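Local coordinates for protein dinoflagellate luciferase (Lingulodinium polyedrum, PDB 1VPR) that catalyses the oxidation of dinoflagellate luciferin by molecular oxygen with emission of blue light, this chain being the third of three homologous luciferase domains, at residues C140-W145 and A326-A331; H162-T167 and V304-D309; G42-M47 and L185-A190; S269-R274 and T292-K297. All coordinates share one frame; numbering follows the deposited sequence.

Contact 1 (C140-W145 and A326-A331)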
loop_
_atom_site.group_PDB
_atom_site.type_symbol
_atom_site.label_atom_id
_atom_site.label_comp_id
_atom_site.label_asym_id
_atom_site.label_seq_id
_atom_site.Cartn_x
_atom_site.Cartn_y
_atom_site.Cartn_z
ATOM N N CYS A 140 11.902 -1.247 19.832
ATOM C CA CYS A 140 11.501 -2.526 20.406
ATOM C C CYS A 140 12.370 -3.697 19.987
ATOM O O CYS A 140 12.030 -4.853 20.250
ATOM C CB CYS A 140 10.030 -2.813 20.087
ATOM S SG CYS A 140 9.574 -2.783 18.343
ATOM N N GLY A 141 13.511 -3.407 19.366
ATOM C CA GLY A 141 14.391 -4.481 18.924
ATOM C C GLY A 141 13.932 -4.976 17.567
ATOM O O GLY A 141 12.962 -4.439 17.027
ATOM N N PRO A 142 14.567 -6.025 17.012
ATOM C CA PRO A 142 14.240 -6.604 15.704
ATOM C C PRO A 142 12.787 -6.993 15.584
ATOM O O PRO A 142 12.252 -7.667 16.468
ATOM C CB PRO A 142 15.125 -7.844 15.634
ATOM C CG PRO A 142 16.220 -7.573 16.673
ATOM C CD PRO A 142 15.449 -6.932 17.764
ATOM N N LEU A 143 12.129 -6.587 14.503
ATOM C CA LEU A 143 10.743 -6.994 14.344
ATOM C C LEU A 143 10.770 -8.487 14.034
ATOM O O LEU A 143 11.711 -8.984 13.408
ATOM C CB LEU A 143 10.068 -6.214 13.194
ATOM C CG LEU A 143 9.732 -4.722 13.430
ATOM C CD1 LEU A 143 9.307 -4.051 12.117
ATOM C CD2 LEU A 143 8.611 -4.594 14.477
ATOM N N PRO A 144 9.763 -9.238 14.512
ATOM C CA PRO A 144 9.721 -10.669 14.233
ATOM C C PRO A 144 9.334 -10.892 12.769
ATOM O O PRO A 144 8.469 -10.190 12.258
ATOM C CB PRO A 144 8.611 -11.180 15.173
ATOM C CG PRO A 144 8.662 -10.233 16.325
ATOM C CD PRO A 144 8.833 -8.892 15.598
ATOM N N TRP A 145 9.990 -11.831 12.087
ATOM C CA TRP A 145 9.593 -12.168 10.720
ATOM C C TRP A 145 8.409 -13.118 10.947
ATOM O O TRP A 145 8.419 -13.895 11.909
ATOM C CB TRP A 145 10.703 -12.920 9.985
ATOM C CG TRP A 145 11.863 -12.045 9.550
ATOM C CD1 TRP A 145 13.009 -11.792 10.249
ATOM C CD2 TRP A 145 11.976 -11.323 8.314
ATOM N NE1 TRP A 145 13.833 -10.962 9.523
ATOM C CE2 TRP A 145 13.219 -10.656 8.334
ATOM C CE3 TRP A 145 11.143 -11.176 7.195
ATOM C CZ2 TRP A 145 13.659 -9.844 7.273
ATOM C CZ3 TRP A 145 11.577 -10.371 6.131
ATOM C CH2 TRP A 145 12.822 -9.716 6.176
ATOM N N ALA A 326 16.667 -3.667 13.731
ATOM C CA ALA A 326 17.509 -3.107 14.790
ATOM C C ALA A 326 18.951 -3.569 14.659
ATOM O O ALA A 326 19.580 -3.952 15.652
ATOM C CB ALA A 326 16.975 -3.507 16.180
ATOM N N GLY A 327 19.464 -3.560 13.436
ATOM C CA GLY A 327 20.843 -3.954 13.211
ATOM C C GLY A 327 21.170 -5.427 13.359
ATOM O O GLY A 327 22.342 -5.794 13.311
ATOM N N ARG A 328 20.168 -6.284 13.513
ATOM C CA ARG A 328 20.447 -7.711 13.676
ATOM C C ARG A 328 20.321 -8.537 12.408
ATOM O O ARG A 328 19.213 -8.802 11.933
ATOM C CB ARG A 328 19.539 -8.317 14.762
ATOM C CG ARG A 328 19.860 -9.792 15.041
ATOM C CD ARG A 328 18.941 -10.466 16.062
ATOM N NE ARG A 328 19.183 -11.910 16.103
ATOM C CZ ARG A 328 18.478 -12.784 16.828
ATOM N NH1 ARG A 328 18.779 -14.078 16.787
ATOM N NH2 ARG A 328 17.477 -12.366 17.595
ATOM N N ASP A 329 21.455 -8.966 11.864
ATOM C CA ASP A 329 21.454 -9.785 10.661
ATOM C C ASP A 329 20.706 -11.088 10.918
ATOM O O ASP A 329 20.735 -11.616 12.035
ATOM C CB ASP A 329 22.886 -10.136 10.257
ATOM C CG ASP A 329 23.667 -8.955 9.701
ATOM O OD1 ASP A 329 24.899 -9.105 9.551
ATOM O OD2 ASP A 329 23.083 -7.893 9.402
ATOM N N ASN A 330 20.030 -11.603 9.886
ATOM C CA ASN A 330 19.312 -12.870 9.972
ATOM C C ASN A 330 18.440 -13.011 11.215
ATOM O O ASN A 330 18.455 -14.052 11.894
ATOM C CB ASN A 330 20.326 -14.018 9.878
ATOM C CG ASN A 330 21.224 -13.888 8.652
ATOM O OD1 ASN A 330 20.737 -13.763 7.529
ATOM N ND2 ASN A 330 22.534 -13.901 8.862
ATOM N N ALA A 331 17.668 -11.962 11.502
ATOM C CA ALA A 331 16.780 -11.962 12.650
ATOM C C ALA A 331 15.785 -13.109 12.443
ATOM O O ALA A 331 15.503 -13.508 11.303
ATOM C CB ALA A 331 16.073 -10.611 12.768
HETATM O O HOH W 1 16.787 -11.020 9.024
#

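Contact 2 (H162-T167 and V304-D309)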
loop_
_atom_site.group_PDB
_atom_site.type_symbol
_atom_site.label_atom_id
_atom_site.label_comp_id
_atom_site.label_asym_id
_atom_site.label_seq_id
_atom_site.Cartn_x
_atom_site.Cartn_y
_atom_site.Cartn_z
ATOM N N HIS A 162 4.366 -5.457 -14.029
ATOM C CA HIS A 162 4.660 -4.211 -14.733
ATOM C C HIS A 162 3.438 -3.698 -15.513
ATOM O O HIS A 162 2.901 -4.393 -16.367
ATOM C CB HIS A 162 5.823 -4.445 -15.692
ATOM C CG HIS A 162 6.494 -3.196 -16.163
ATOM N ND1 HIS A 162 7.504 -2.588 -15.454
ATOM C CD2 HIS A 162 6.356 -2.482 -17.307
ATOM C CE1 HIS A 162 7.967 -1.557 -16.140
ATOM N NE2 HIS A 162 7.292 -1.473 -17.270
ATOM N N GLY A 163 3.003 -2.480 -15.209
ATOM C CA GLY A 163 1.864 -1.905 -15.907
ATOM C C GLY A 163 0.986 -1.081 -14.988
ATOM O O GLY A 163 1.377 -0.752 -13.856
ATOM N N ARG A 164 -0.195 -0.734 -15.486
ATOM C CA ARG A 164 -1.162 0.033 -14.725
ATOM C C ARG A 164 -2.363 -0.867 -14.445
ATOM O O ARG A 164 -2.901 -1.542 -15.353
ATOM C CB ARG A 164 -1.575 1.307 -15.487
ATOM C CG ARG A 164 -2.477 2.218 -14.663
ATOM C CD ARG A 164 -2.516 3.616 -15.269
ATOM N NE ARG A 164 -3.073 3.567 -16.620
ATOM C CZ ARG A 164 -4.379 3.587 -16.891
ATOM N NH1 ARG A 164 -5.275 3.670 -15.914
ATOM N NH2 ARG A 164 -4.787 3.474 -18.142
ATOM N N TRP A 165 -2.751 -0.897 -13.170
ATOM C CA TRP A 165 -3.841 -1.746 -12.680
ATOM C C TRP A 165 -4.932 -0.881 -12.113
ATOM O O TRP A 165 -4.649 0.066 -11.390
ATOM C CB TRP A 165 -3.314 -2.660 -11.568
ATOM C CG TRP A 165 -2.161 -3.518 -12.010
ATOM C CD1 TRP A 165 -0.845 -3.140 -12.132
ATOM C CD2 TRP A 165 -2.227 -4.879 -12.430
ATOM N NE1 TRP A 165 -0.089 -4.199 -12.603
ATOM C CE2 TRP A 165 -0.917 -5.274 -12.795
ATOM C CE3 TRP A 165 -3.268 -5.813 -12.533
ATOM C CZ2 TRP A 165 -0.621 -6.565 -13.264
ATOM C CZ3 TRP A 165 -2.968 -7.110 -13.000
ATOM C CH2 TRP A 165 -1.658 -7.466 -13.359
ATOM N N ILE A 166 -6.176 -1.193 -12.438
ATOM C CA ILE A 166 -7.296 -0.405 -11.942
ATOM C C ILE A 166 -8.159 -1.234 -10.990
ATOM O O ILE A 166 -8.613 -2.333 -11.318
ATOM C CB ILE A 166 -8.169 0.111 -13.120
ATOM C CG1 ILE A 166 -7.405 1.169 -13.914
ATOM C CG2 ILE A 166 -9.499 0.663 -12.603
ATOM C CD1 ILE A 166 -6.978 2.388 -13.078
ATOM N N THR A 167 -8.389 -0.686 -9.805
ATOM C CA THR A 167 -9.192 -1.344 -8.785
ATOM C C THR A 167 -10.635 -1.558 -9.221
ATOM O O THR A 167 -11.327 -0.598 -9.634
ATOM C CB THR A 167 -9.207 -0.510 -7.508
ATOM O OG1 THR A 167 -7.856 -0.237 -7.112
ATOM C CG2 THR A 167 -9.954 -1.249 -6.399
ATOM N N VAL A 304 -7.887 -4.904 -12.297
ATOM C CA VAL A 304 -7.839 -5.465 -13.641
ATOM C C VAL A 304 -6.707 -4.721 -14.370
ATOM O O VAL A 304 -6.534 -3.508 -14.203
ATOM C CB VAL A 304 -9.194 -5.316 -14.393
ATOM C CG1 VAL A 304 -9.577 -3.824 -14.552
ATOM C CG2 VAL A 304 -9.086 -5.980 -15.760
ATOM N N LYS A 305 -5.906 -5.441 -15.149
ATOM C CA LYS A 305 -4.788 -4.812 -15.843
ATOM C C LYS A 305 -5.256 -4.045 -17.090
ATOM O O LYS A 305 -5.799 -4.634 -18.032
ATOM C CB LYS A 305 -3.750 -5.865 -16.227
ATOM C CG LYS A 305 -2.365 -5.265 -16.346
ATOM C CD LYS A 305 -1.348 -6.236 -16.878
ATOM C CE LYS A 305 0.022 -5.612 -16.772
ATOM N NZ LYS A 305 1.087 -6.568 -17.223
ATOM N N VAL A 306 -5.060 -2.728 -17.093
ATOM C CA VAL A 306 -5.506 -1.927 -18.233
ATOM C C VAL A 306 -4.360 -1.601 -19.197
ATOM O O VAL A 306 -4.595 -1.218 -20.352
ATOM C CB VAL A 306 -6.238 -0.631 -17.753
ATOM C CG1 VAL A 306 -7.507 -1.012 -16.934
ATOM C CG2 VAL A 306 -5.307 0.238 -16.894
ATOM N N SER A 307 -3.119 -1.793 -18.758
ATOM C CA SER A 307 -1.975 -1.509 -19.631
ATOM C C SER A 307 -0.685 -2.149 -19.161
ATOM O O SER A 307 -0.470 -2.260 -17.971
ATOM C CB SER A 307 -1.724 -0.003 -19.690
ATOM O OG SER A 307 -0.673 0.261 -20.606
ATOM N N ASN A 308 0.183 -2.547 -20.095
ATOM C CA ASN A 308 1.483 -3.099 -19.732
ATOM C C ASN A 308 2.456 -1.955 -19.382
ATOM O O ASN A 308 3.552 -2.192 -18.892
ATOM C CB ASN A 308 2.088 -3.888 -20.893
ATOM C CG ASN A 308 1.474 -5.255 -21.055
ATOM O OD1 ASN A 308 0.977 -5.841 -20.087
ATOM N ND2 ASN A 308 1.518 -5.788 -22.279
ATOM N N ASP A 309 2.042 -0.713 -19.623
ATOM C CA ASP A 309 2.872 0.452 -19.365
ATOM C C ASP A 309 2.412 1.210 -18.120
ATOM O O ASP A 309 1.266 1.699 -18.059
ATOM C CB ASP A 309 2.807 1.380 -20.587
ATOM C CG ASP A 309 3.751 2.551 -20.490
ATOM O OD1 ASP A 309 3.763 3.348 -21.449
ATOM O OD2 ASP A 309 4.483 2.676 -19.482
HETATM O O HOH W 2 -1.054 3.394 -18.523
#

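Contact 3 (G42-M47 and L185-A190)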
loop_
_atom_site.group_PDB
_atom_site.type_symbol
_atom_site.label_atom_id
_atom_site.label_comp_id
_atom_site.label_asym_id
_atom_site.label_seq_id
_atom_site.Cartn_x
_atom_site.Cartn_y
_atom_site.Cartn_z
ATOM N N GLY A 42 -11.246 14.424 14.284
ATOM C CA GLY A 42 -11.261 13.245 13.429
ATOM C C GLY A 42 -11.669 13.599 12.013
ATOM O O GLY A 42 -11.910 14.766 11.698
ATOM N N LEU A 43 -11.761 12.600 11.144
ATOM C CA LEU A 43 -12.132 12.887 9.766
ATOM C C LEU A 43 -13.588 13.269 9.576
ATOM O O LEU A 43 -13.977 13.753 8.516
ATOM C CB LEU A 43 -11.769 11.714 8.863
ATOM C CG LEU A 43 -10.339 11.865 8.333
ATOM C CD1 LEU A 43 -9.322 11.621 9.454
ATOM C CD2 LEU A 43 -10.133 10.906 7.178
ATOM N N HIS A 44 -14.392 13.051 10.611
ATOM C CA HIS A 44 -15.808 13.391 10.565
ATOM C C HIS A 44 -15.997 14.906 10.595
ATOM O O HIS A 44 -16.998 15.428 10.100
ATOM C CB HIS A 44 -16.549 12.763 11.754
ATOM C CG HIS A 44 -15.959 13.106 13.091
ATOM N ND1 HIS A 44 -16.735 13.417 14.189
ATOM C CD2 HIS A 44 -14.674 13.150 13.516
ATOM C CE1 HIS A 44 -15.954 13.636 15.232
ATOM N NE2 HIS A 44 -14.698 13.481 14.852
ATOM N N LYS A 45 -15.031 15.611 11.181
ATOM C CA LYS A 45 -15.104 17.066 11.282
ATOM C C LYS A 45 -14.571 17.713 10.009
ATOM O O LYS A 45 -13.677 17.176 9.357
ATOM C CB LYS A 45 -14.314 17.537 12.494
ATOM N N PRO A 46 -15.115 18.882 9.631
ATOM C CA PRO A 46 -14.660 19.566 8.414
ATOM C C PRO A 46 -13.215 20.033 8.451
ATOM O O PRO A 46 -12.580 20.047 9.509
ATOM C CB PRO A 46 -15.636 20.734 8.285
ATOM C CG PRO A 46 -15.996 21.024 9.697
ATOM C CD PRO A 46 -16.184 19.651 10.294
HETATM N N MSE A 47 -12.709 20.419 7.282
HETATM C CA MSE A 47 -11.338 20.894 7.142
HETATM C C MSE A 47 -11.233 21.789 5.914
HETATM O O MSE A 47 -12.094 21.762 5.043
HETATM C CB MSE A 47 -10.374 19.720 6.977
HETATM C CG MSE A 47 -10.322 19.153 5.562
HETATM SE SE MSE A 47 -8.998 17.766 5.451
HETATM C CE MSE A 47 -7.439 18.805 4.977
ATOM N N LEU A 185 -21.606 11.548 11.438
ATOM C CA LEU A 185 -20.657 10.598 12.011
ATOM C C LEU A 185 -19.995 11.137 13.277
ATOM O O LEU A 185 -19.695 12.322 13.367
ATOM C CB LEU A 185 -19.554 10.246 11.003
ATOM C CG LEU A 185 -19.772 9.121 9.990
ATOM C CD1 LEU A 185 -18.407 8.726 9.414
ATOM C CD2 LEU A 185 -20.420 7.913 10.661
ATOM N N GLY A 186 -19.763 10.255 14.246
ATOM C CA GLY A 186 -19.104 10.654 15.474
ATOM C C GLY A 186 -17.614 10.359 15.367
ATOM O O GLY A 186 -17.178 9.719 14.409
ATOM N N ALA A 187 -16.835 10.822 16.346
ATOM C CA ALA A 187 -15.386 10.624 16.360
ATOM C C ALA A 187 -15.037 9.149 16.388
ATOM O O ALA A 187 -14.224 8.674 15.588
ATOM C CB ALA A 187 -14.767 11.332 17.569
ATOM N N ALA A 188 -15.652 8.416 17.310
ATOM C CA ALA A 188 -15.394 6.990 17.407
ATOM C C ALA A 188 -15.683 6.340 16.057
ATOM O O ALA A 188 -14.882 5.561 15.545
ATOM C CB ALA A 188 -16.269 6.371 18.486
ATOM N N GLU A 189 -16.836 6.678 15.486
ATOM C CA GLU A 189 -17.277 6.122 14.218
ATOM C C GLU A 189 -16.315 6.398 13.073
ATOM O O GLU A 189 -16.009 5.505 12.288
ATOM C CB GLU A 189 -18.678 6.652 13.896
ATOM C CG GLU A 189 -19.729 6.172 14.908
ATOM C CD GLU A 189 -21.091 6.818 14.721
ATOM O OE1 GLU A 189 -21.415 7.230 13.584
ATOM O OE2 GLU A 189 -21.858 6.895 15.708
ATOM N N ALA A 190 -15.842 7.634 12.982
ATOM C CA ALA A 190 -14.905 8.014 11.934
ATOM C C ALA A 190 -13.589 7.271 12.193
ATOM O O ALA A 190 -13.011 6.655 11.293
ATOM C CB ALA A 190 -14.689 9.526 11.963
#

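Contact 4 (S269-R274 and T292-K297)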
loop_
_atom_site.group_PDB
_atom_site.type_symbol
_atom_site.label_atom_id
_atom_site.label_comp_id
_atom_site.label_asym_id
_atom_site.label_seq_id
_atom_site.Cartn_x
_atom_site.Cartn_y
_atom_site.Cartn_z
ATOM N N SER A 269 -0.376 -0.398 16.607
ATOM C CA SER A 269 -1.240 -1.442 17.169
ATOM C C SER A 269 -0.465 -2.722 17.501
ATOM O O SER A 269 -0.946 -3.590 18.242
ATOM C CB SER A 269 -2.346 -1.780 16.178
ATOM O OG SER A 269 -1.811 -2.475 15.057
ATOM N N GLY A 270 0.739 -2.833 16.957
ATOM C CA GLY A 270 1.559 -4.012 17.196
ATOM C C GLY A 270 1.089 -5.208 16.390
ATOM O O GLY A 270 1.537 -6.344 16.626
ATOM N N ARG A 271 0.196 -4.972 15.429
ATOM C CA ARG A 271 -0.333 -6.069 14.603
ATOM C C ARG A 271 0.477 -6.312 13.324
ATOM O O ARG A 271 0.961 -5.366 12.702
ATOM C CB ARG A 271 -1.790 -5.782 14.228
ATOM C CG ARG A 271 -2.760 -5.831 15.394
ATOM C CD ARG A 271 -4.184 -5.609 14.894
ATOM N NE ARG A 271 -4.346 -4.281 14.311
ATOM C CZ ARG A 271 -5.430 -3.901 13.634
ATOM N NH1 ARG A 271 -5.519 -2.672 13.127
ATOM N NH2 ARG A 271 -6.426 -4.762 13.458
ATOM N N CYS A 272 0.629 -7.581 12.945
ATOM C CA CYS A 272 1.363 -7.951 11.731
ATOM C C CYS A 272 0.332 -8.370 10.680
ATOM O O CYS A 272 -0.270 -9.440 10.805
ATOM C CB CYS A 272 2.305 -9.140 12.015
ATOM S SG CYS A 272 3.357 -9.671 10.603
ATOM N N PHE A 273 0.097 -7.520 9.677
ATOM C CA PHE A 273 -0.850 -7.852 8.609
ATOM C C PHE A 273 -0.097 -8.717 7.621
ATOM O O PHE A 273 1.021 -8.393 7.216
ATOM C CB PHE A 273 -1.349 -6.586 7.875
ATOM C CG PHE A 273 -2.321 -5.750 8.671
ATOM C CD1 PHE A 273 -1.878 -4.943 9.705
ATOM C CD2 PHE A 273 -3.685 -5.773 8.371
ATOM C CE1 PHE A 273 -2.760 -4.164 10.438
ATOM C CE2 PHE A 273 -4.588 -4.999 9.092
ATOM C CZ PHE A 273 -4.127 -4.187 10.135
ATOM N N ARG A 274 -0.697 -9.817 7.203
ATOM C CA ARG A 274 -0.011 -10.676 6.265
ATOM C C ARG A 274 -0.740 -10.541 4.954
ATOM O O ARG A 274 -1.951 -10.374 4.932
ATOM C CB ARG A 274 0.037 -12.093 6.819
ATOM C CG ARG A 274 1.029 -12.197 7.988
ATOM C CD ARG A 274 1.007 -13.587 8.638
ATOM N NE ARG A 274 -0.321 -13.856 9.166
ATOM C CZ ARG A 274 -0.723 -15.045 9.592
ATOM N NH1 ARG A 274 0.123 -16.072 9.554
ATOM N NH2 ARG A 274 -1.974 -15.208 10.014
ATOM N N THR A 292 -5.350 -9.471 2.192
ATOM C CA THR A 292 -4.702 -9.047 3.431
ATOM C C THR A 292 -5.423 -9.630 4.641
ATOM O O THR A 292 -6.648 -9.560 4.729
ATOM C CB THR A 292 -4.734 -7.533 3.565
ATOM O OG1 THR A 292 -4.231 -6.942 2.362
ATOM C CG2 THR A 292 -3.868 -7.079 4.736
ATOM N N GLU A 293 -4.661 -10.174 5.584
ATOM C CA GLU A 293 -5.264 -10.799 6.762
ATOM C C GLU A 293 -4.666 -10.408 8.098
ATOM O O GLU A 293 -3.454 -10.242 8.239
ATOM C CB GLU A 293 -5.191 -12.330 6.638
ATOM C CG GLU A 293 -6.007 -13.120 7.684
ATOM C CD GLU A 293 -5.276 -13.384 9.004
ATOM O OE1 GLU A 293 -5.915 -13.974 9.914
ATOM O OE2 GLU A 293 -4.078 -13.021 9.137
ATOM N N VAL A 294 -5.550 -10.258 9.076
ATOM C CA VAL A 294 -5.167 -9.974 10.447
ATOM C C VAL A 294 -6.308 -10.453 11.358
ATOM O O VAL A 294 -7.507 -10.270 11.064
ATOM C CB VAL A 294 -4.862 -8.474 10.672
ATOM C CG1 VAL A 294 -6.140 -7.654 10.700
ATOM C CG2 VAL A 294 -4.033 -8.306 11.948
ATOM N N GLY A 295 -5.917 -11.121 12.436
ATOM C CA GLY A 295 -6.874 -11.635 13.400
ATOM C C GLY A 295 -8.022 -12.455 12.850
ATOM O O GLY A 295 -9.132 -12.333 13.362
ATOM N N GLY A 296 -7.774 -13.269 11.823
ATOM C CA GLY A 296 -8.826 -14.103 11.261
ATOM C C GLY A 296 -9.720 -13.434 10.225
ATOM O O GLY A 296 -10.661 -14.040 9.685
ATOM N N LYS A 297 -9.405 -12.223 9.897
ATOM C CA LYS A 297 -10.228 -11.517 8.930
ATOM C C LYS A 297 -9.452 -11.205 7.662
ATOM O O LYS A 297 -8.447 -10.490 7.705
ATOM C CB LYS A 297 -10.741 -10.205 9.562
ATOM C CG LYS A 297 -11.546 -9.347 8.594
ATOM C CD LYS A 297 -12.072 -8.062 9.230
ATOM C CE LYS A 297 -13.084 -7.334 8.347
ATOM N NZ LYS A 297 -13.612 -6.110 8.961
HETATM O O HOH W 3 -1.756 -11.595 10.077
#

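Contact 1 (C140-W145 and A326-A331)
Ala-326 is the C-prime residue of the Schellman motif that ends helix 321-324, and its methyl group packs against Gly-141 and Pro-142 of a second loop. Ala-326 CB lies 3.6 Å from Pro-142 N and also meets the carbonyl carbon of Gly-141. The backbone angles of Gly-141 call for glycine, since a CB there would press on the preceding carbonyl oxygen and on Pro-142 CD. The proline ring then serves three partners with three different carbons. Its CD faces Ala-326 CB. Pro-142 CG touches Arg-328 CB at 3.9 Å and Arg-328 CD at 4.0 Å. Pro-142 CB meets Ala-331 CB at 4.1 Å. The arginine chain is extended from CG to NE and crosses the proline obliquely. At the far end, Trp-145 turns toward Ala-331. Ala-331 CB lies at the edge of the indole, in its plane, 4.0 Å from Trp-145 NE1. Ala-331 O approaches Trp-145 CD1 to 3.2 Å. Water 1 accepts a hydrogen bond of 3.0 Å from Trp-145 NE1 and a weak one from Ala-331 N. Outside the pair, Trp-145 stacks on Tyr-339, and Leu-143 shares a backbone hydrogen bond with Ala-324. No direct hydrogen bond joins residues 140-145 to 326-331; the backbone bond of Trp-145 with Pro-332 lies just beyond. Apolar carbons touch the proline ring carbon by carbon, and Ala-331 CB meets the indole edge. A single water satisfies the indole N-H while linking it to the second loop.

Contact 2 (H162-T167 and V304-D309)
Arg-164 pairs with both Val-306 and Ser-307 in a classic beta bulge between antiparallel strands 163-167 and 304-307, whose axes approach to 4.7 Å with 136° between their directions. Arg-164 O accepts a hydrogen bond of 3.0 Å from Val-306 N and a weak one from Ser-307 N, while Arg-164 N donates to Ser-307 O. Beyond the bulge, Ile-166 and Val-304 form a hydrogen-bonded pair through both backbone N-H groups. Trp-165 and Lys-305 are the non-hydrogen-bonded pair between. The lysine chain passes over one face of the indole, Lys-305 CG 3.6 Å from the centroid of the six-membered ring of Trp-165 and almost on the ring normal, a CH-pi contact. The chain stays extended beyond CG. Lys-305 NZ thereby reaches past the ring to donate hydrogen bonds of 3.0 Å to His-162 O and Asn-308 OD1. Gly-163 leaves room for this, since a CB there would clash with Lys-305 CE and Ser-307 O. On the face of Arg-164 and Ile-166, Val-306 CG2 sits over the guanidinium, 3.5 Å from Arg-164 CZ, and Val-306 CG1 packs on Ile-166 CG1 at 3.7 Å. Water 2 joins Arg-164 NE to Asp-309 O. The guanidinium also donates to Tyr-76 O and Gly-77 O. Such a bulged antiparallel pairing of the first and last strands, in chain order, of the ten-stranded sheet fits the beta barrel of the calycin superfamily.

Contact 3 (G42-M47 and L185-A190)
His-44 carries this contact, its ring laid against the start of helix 187-197. It thereby joins the helical bundle domain to the catalytic domain. The side chain begins at His-44 CB, which meets Ala-190 CB at 3.7 Å and Leu-185 CB at 4.0 Å. Chi1 (54°) puts CG between the backbone N and the carbonyl carbon. CG lies near Leu-185 O and Gly-186 O. His-44 ND1 donates a hydrogen bond of 3.3 Å to Leu-185 O. The bond is bent, with an N-H...O angle of 141°, and the donor stands above the carbonyl plane. His-44 CD2 lies 3.9 Å from Ala-190 CB. His-44 CE1 comes within 3.2 Å of Ala-187 N, which sits over the ring face. The same face receives Ala-187 CA, in a CH-pi contact 3.5 Å from the ring centroid of His-44. At the tip, His-44 NE2 meets Ala-187 CB, also at 3.5 Å. In-plane at the ring edge is Gly-42 CA, from the start of the type I beta turn 42-45 that presents the histidine. Gly-186 holds the N-cap position, and its O accepts from Ala-190 N in the first helical turn. Outside the pair, Leu-185 and Ala-190 both touch Phe-58 of helix 57-65, as does Leu-43. The contact is mostly van der Waals, with alanine carbons and the backbone of Gly-186 and Ala-187 against the ring. One long, bent hydrogen bond probably helps to orient the ring, whereas NE2 is buried here without a polar partner in the model.

Contact 4 (S269-R274 and T292-K297)
Arg-274 and Glu-293 face each other as an antiparallel hydrogen-bonded pair. Arg-274 N bonds to Glu-293 O at 3.0 Å, and Glu-293 N bonds to Arg-274 O at 2.8 Å. The same two residues add a salt bridge. Their side chains lie side by side, pointing the same way, and Arg-274 NH2 reaches Glu-293 OE2 at 3.2 Å. The planes of guanidinium and carboxylate are 64° apart, and NH2 meets OE2 from above the carboxylate plane. The glutamate chain bends at chi2 (-86°), which places CD. Its other oxygen, Glu-293 OE1, accepts from Gly-296 N at 2.8 Å. Water 3 accepts from Arg-274 NE and lies close to Cys-272 O and Glu-293 O. The apolar contacts gather on Val-294. Its CB lies over one face of the Phe-273 ring in a CH-pi contact, and Val-294 CG1 touches Phe-273 CE2 at 3.5 Å. Val-294 CG2 meets Arg-271 CD at 4.0 Å, the two side chains crossing at about a right angle. Thr-292 CG2 comes to the ring edge, 3.9 Å from Phe-273 CD2. The contact closes the open end of the hairpin of strands 271-282 and 285-294, where the type I' turn 294-297 leads into strand 297-307. Arg-274 also bonds to Asp-113 O and Phe-111 O, with a cation-pi contact to Phe-108 of helix 107-111. Arg-271 NH1 forms a salt bridge with Glu-266 of neighbouring strand 259-266.

How the contacts relate
Contacts 2 and 4 lie in the same ten-stranded antiparallel sheet. Strands 285-294 and 297-307 are neighbours in it and follow each other in the chain, yet the contact centres are 27 Å apart. Contact 4 falls between the segments of contact 2, which in turn fall between those of contact 1. Contact 1 joins loops outside the sheet, its centre 19 Å from that of contact 4 and 35 Å from that of contact 2. Contact 3 crosses contacts 1 and 2 along the chain. Its centre is 24 Å from that of contact 4, 34 Å from contact 2 and 37 Å from contact 1. Together they tie the N-terminal part and the loops to the barrel domain.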